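Local structure of mandelate racemase/muconate lactonizing enzyme family protein (Azoarcus sp., 2QDE) at residues D344-V349 / L365-N370. The protein belongs to the mandelate racemase/muconate lactonizing enzyme family of the enolase superfamily and holds a barium ion in its metal site. Sequence-based numbering, arbitrary orientation.
Sequences DIALNV and LGIELN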
ATOM      1  N   ASP A 344     -32.920 -14.255  41.832  1.00 24.81           N
ATOM      2  CA  ASP A 344     -31.599 -14.005  41.246  1.00 22.09           C
ATOM      3  C   ASP A 344     -30.619 -13.786  42.398  1.00 22.01           C
ATOM      4  O   ASP A 344     -31.034 -13.375  43.485  1.00 21.11           O
ATOM      5  CB  ASP A 344     -31.640 -12.745  40.372  1.00 21.12           C
ATOM      6  CG  ASP A 344     -30.408 -12.599  39.495  1.00 21.34           C
ATOM      7  OD1 ASP A 344     -30.284 -13.353  38.508  1.00 22.49           O
ATOM      8  OD2 ASP A 344     -29.557 -11.736  39.793  1.00 21.64           O
ATOM      9  N   ILE A 345     -29.328 -14.052  42.189  1.00 20.80           N
ATOM     10  CA  ILE A 345     -28.381 -13.839  43.277  1.00 21.43           C
ATOM     11  C   ILE A 345     -28.315 -12.354  43.602  1.00 22.04           C
ATOM     12  O   ILE A 345     -27.744 -11.957  44.619  1.00 24.06           O
ATOM     13  CB  ILE A 345     -26.964 -14.364  42.955  1.00 22.69           C
ATOM     14  CG1 ILE A 345     -26.393 -13.659  41.733  1.00 21.47           C
ATOM     15  CG2 ILE A 345     -27.010 -15.871  42.731  1.00 21.75           C
ATOM     16  CD1 ILE A 345     -24.919 -13.924  41.542  1.00 23.32           C
ATOM     17  N   ALA A 346     -28.886 -11.534  42.722  1.00 21.58           N
ATOM     18  CA  ALA A 346     -28.952 -10.096  42.956  1.00 22.41           C
ATOM     19  C   ALA A 346     -30.326  -9.885  43.577  1.00 22.09           C
ATOM     20  O   ALA A 346     -31.339 -10.207  42.955  1.00 22.94           O
ATOM     21  CB  ALA A 346     -28.858  -9.316  41.642  1.00 21.34           C
ATOM     22  N   LEU A 347     -30.368  -9.376  44.801  1.00 23.67           N
ATOM     23  CA  LEU A 347     -31.650  -9.140  45.450  1.00 24.07           C
ATOM     24  C   LEU A 347     -32.376  -8.021  44.731  1.00 24.12           C
ATOM     25  O   LEU A 347     -33.605  -7.970  44.727  1.00 24.13           O
ATOM     26  CB  LEU A 347     -31.455  -8.752  46.917  1.00 25.41           C
ATOM     27  CG  LEU A 347     -30.948  -9.836  47.869  1.00 23.63           C
ATOM     28  CD1 LEU A 347     -30.569  -9.198  49.187  1.00 23.27           C
ATOM     29  CD2 LEU A 347     -32.025 -10.895  48.070  1.00 25.39           C
ATOM     30  N   ASN A 348     -31.607  -7.132  44.107  1.00 23.81           N
ATOM     31  CA  ASN A 348     -32.171  -5.995  43.390  1.00 22.31           C
ATOM     32  C   ASN A 348     -31.663  -5.910  41.945  1.00 22.88           C
ATOM     33  O   ASN A 348     -30.848  -5.055  41.605  1.00 23.56           O
ATOM     34  CB  ASN A 348     -31.847  -4.709  44.153  1.00 23.14           C
ATOM     35  CG  ASN A 348     -30.349  -4.481  44.312  1.00 22.98           C
ATOM     36  OD1 ASN A 348     -29.561  -5.428  44.421  1.00 22.47           O
ATOM     37  ND2 ASN A 348     -29.952  -3.218  44.338  1.00 22.93           N
ATOM     38  N   VAL A 349     -32.163  -6.810  41.106  1.00 22.24           N
ATOM     39  CA  VAL A 349     -31.785  -6.873  39.700  1.00 23.83           C
ATOM     40  C   VAL A 349     -32.045  -5.537  38.998  1.00 23.06           C
ATOM     41  O   VAL A 349     -33.078  -4.906  39.219  1.00 22.74           O
ATOM     42  CB  VAL A 349     -32.596  -7.967  38.970  1.00 23.84           C
ATOM     43  CG1 VAL A 349     -32.088  -8.138  37.548  1.00 26.01           C
ATOM     44  CG2 VAL A 349     -32.494  -9.287  39.727  1.00 25.49           C
ATOM     45  N   LEU A 365     -21.518  -0.900  42.192  1.00 18.64           N
ATOM     46  CA  LEU A 365     -22.325  -1.496  41.127  1.00 19.38           C
ATOM     47  C   LEU A 365     -23.807  -1.475  41.503  1.00 19.62           C
ATOM     48  O   LEU A 365     -24.667  -1.817  40.689  1.00 19.77           O
ATOM     49  CB  LEU A 365     -21.875  -2.934  40.846  1.00 17.90           C
ATOM     50  CG  LEU A 365     -20.499  -3.075  40.188  1.00 17.48           C
ATOM     51  CD1 LEU A 365     -20.050  -4.525  40.227  1.00 18.11           C
ATOM     52  CD2 LEU A 365     -20.566  -2.566  38.745  1.00 16.32           C
ATOM     53  N   GLY A 366     -24.090  -1.079  42.743  1.00 19.48           N
ATOM     54  CA  GLY A 366     -25.461  -0.998  43.217  1.00 20.73           C
ATOM     55  C   GLY A 366     -26.206  -2.315  43.349  1.00 20.94           C
ATOM     56  O   GLY A 366     -27.421  -2.359  43.148  1.00 21.04           O
ATOM     57  N   ILE A 367     -25.488  -3.381  43.696  1.00 19.93           N
ATOM     58  CA  ILE A 367     -26.085  -4.703  43.846  1.00 21.10           C
ATOM     59  C   ILE A 367     -25.943  -5.268  45.263  1.00 22.48           C
ATOM     60  O   ILE A 367     -24.892  -5.136  45.899  1.00 22.76           O
ATOM     61  CB  ILE A 367     -25.443  -5.716  42.859  1.00 20.93           C
ATOM     62  CG1 ILE A 367     -25.677  -5.261  41.413  1.00 19.66           C
ATOM     63  CG2 ILE A 367     -26.015  -7.114  43.091  1.00 18.89           C
ATOM     64  CD1 ILE A 367     -27.129  -5.257  40.989  1.00 20.00           C
ATOM     65  N   GLU A 368     -27.008  -5.910  45.733  1.00 24.56           N
ATOM     66  CA  GLU A 368     -27.055  -6.547  47.054  1.00 25.69           C
ATOM     67  C   GLU A 368     -27.206  -8.044  46.807  1.00 23.07           C
ATOM     68  O   GLU A 368     -28.210  -8.483  46.243  1.00 23.49           O
ATOM     69  CB  GLU A 368     -28.269  -6.060  47.841  1.00 28.07           C
ATOM     70  CG  GLU A 368     -28.398  -4.561  47.935  1.00 35.32           C
ATOM     71  CD  GLU A 368     -27.643  -3.991  49.104  1.00 39.17           C
ATOM     72  OE1 GLU A 368     -26.491  -4.428  49.339  1.00 41.28           O
ATOM     73  OE2 GLU A 368     -28.197  -3.102  49.788  1.00 41.38           O
ATOM     74  N   LEU A 369     -26.221  -8.825  47.228  1.00 23.82           N
ATOM     75  CA  LEU A 369     -26.269 -10.265  47.014  1.00 24.17           C
ATOM     76  C   LEU A 369     -27.163 -11.039  47.974  1.00 24.53           C
ATOM     77  O   LEU A 369     -27.221 -10.752  49.172  1.00 24.40           O
ATOM     78  CB  LEU A 369     -24.861 -10.872  47.084  1.00 24.23           C
ATOM     79  CG  LEU A 369     -23.927 -10.761  45.878  1.00 25.56           C
ATOM     80  CD1 LEU A 369     -22.641 -11.514  46.175  1.00 25.34           C
ATOM     81  CD2 LEU A 369     -24.593 -11.341  44.639  1.00 25.07           C
ATOM     82  N   ASN A 370     -27.869 -12.020  47.431  1.00 22.96           N
ATOM     83  CA  ASN A 370     -28.701 -12.886  48.242  1.00 23.44           C
ATOM     84  C   ASN A 370     -27.678 -13.947  48.653  1.00 23.32           C
ATOM     85  O   ASN A 370     -27.459 -14.913  47.926  1.00 21.61           O
ATOM     86  CB  ASN A 370     -29.808 -13.507  47.388  1.00 23.91           C
ATOM     87  CG  ASN A 370     -30.680 -14.466  48.173  1.00 24.59           C
ATOM     88  OD1 ASN A 370     -30.223 -15.091  49.132  1.00 24.62           O
ATOM     89  ND2 ASN A 370     -31.932 -14.607  47.757  1.00 24.03           N
TER
HETATM   90  O   HOH W   1     -33.133 -13.412  45.250  1.00 31.33           O
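A single beta bridge, Ala346 with Leu369, joins the loop before strand 351-353 to the loop after strand 356-358. Two backbone bonds make it. Asn370 N donates to Ile345 O at 2.8 Å, from above the carbonyl plane. Leu347 N donates to Glu368 O at 2.7 Å, nearly along the C=O axis (175°). Leu369 CA adds a CH...O contact to Ile345 O.

Past the bridge, the Asn348 side chain takes over from the backbone. Its CG sits between the backbone N and carbonyl carbon (chi1 60°), and the amide bonds to the backbone at Gly366 and Glu368. Asn348 OD1 accepts from Glu368 N at 2.9 Å, in plane and on a lone pair. Asn348 ND2 gives a more bent bond to Gly366 O (2.9 Å, 135° at the hydrogen). The two bonds together fix the rotation of the amide.

The loops belong to the enolase C-terminal domain-like region, and 365-370 leads into helix 371-377. Asn370 is the N-cap of that helix: its OD1 accepts from Leu373 N. Its ND2 donates to a water that in turn donates to Asp344 O. Leu347 crosses Asn370 at about a right angle, with Leu347 CD2 3.5 Å from Asn370 CB.

Two apolar contacts add to the polar ones. Ile345 CD1 lies 4.0 Å from Leu369 CD2, the two side chains side by side, and Ile345 also packs on helix 371-377. Ala346 CB meets Ile367 CG2 at 3.9 Å. Asp344 OD2 accepts from Gly303 N, and Asp344 OD1 is hydrogen-bonded to His333 NE2.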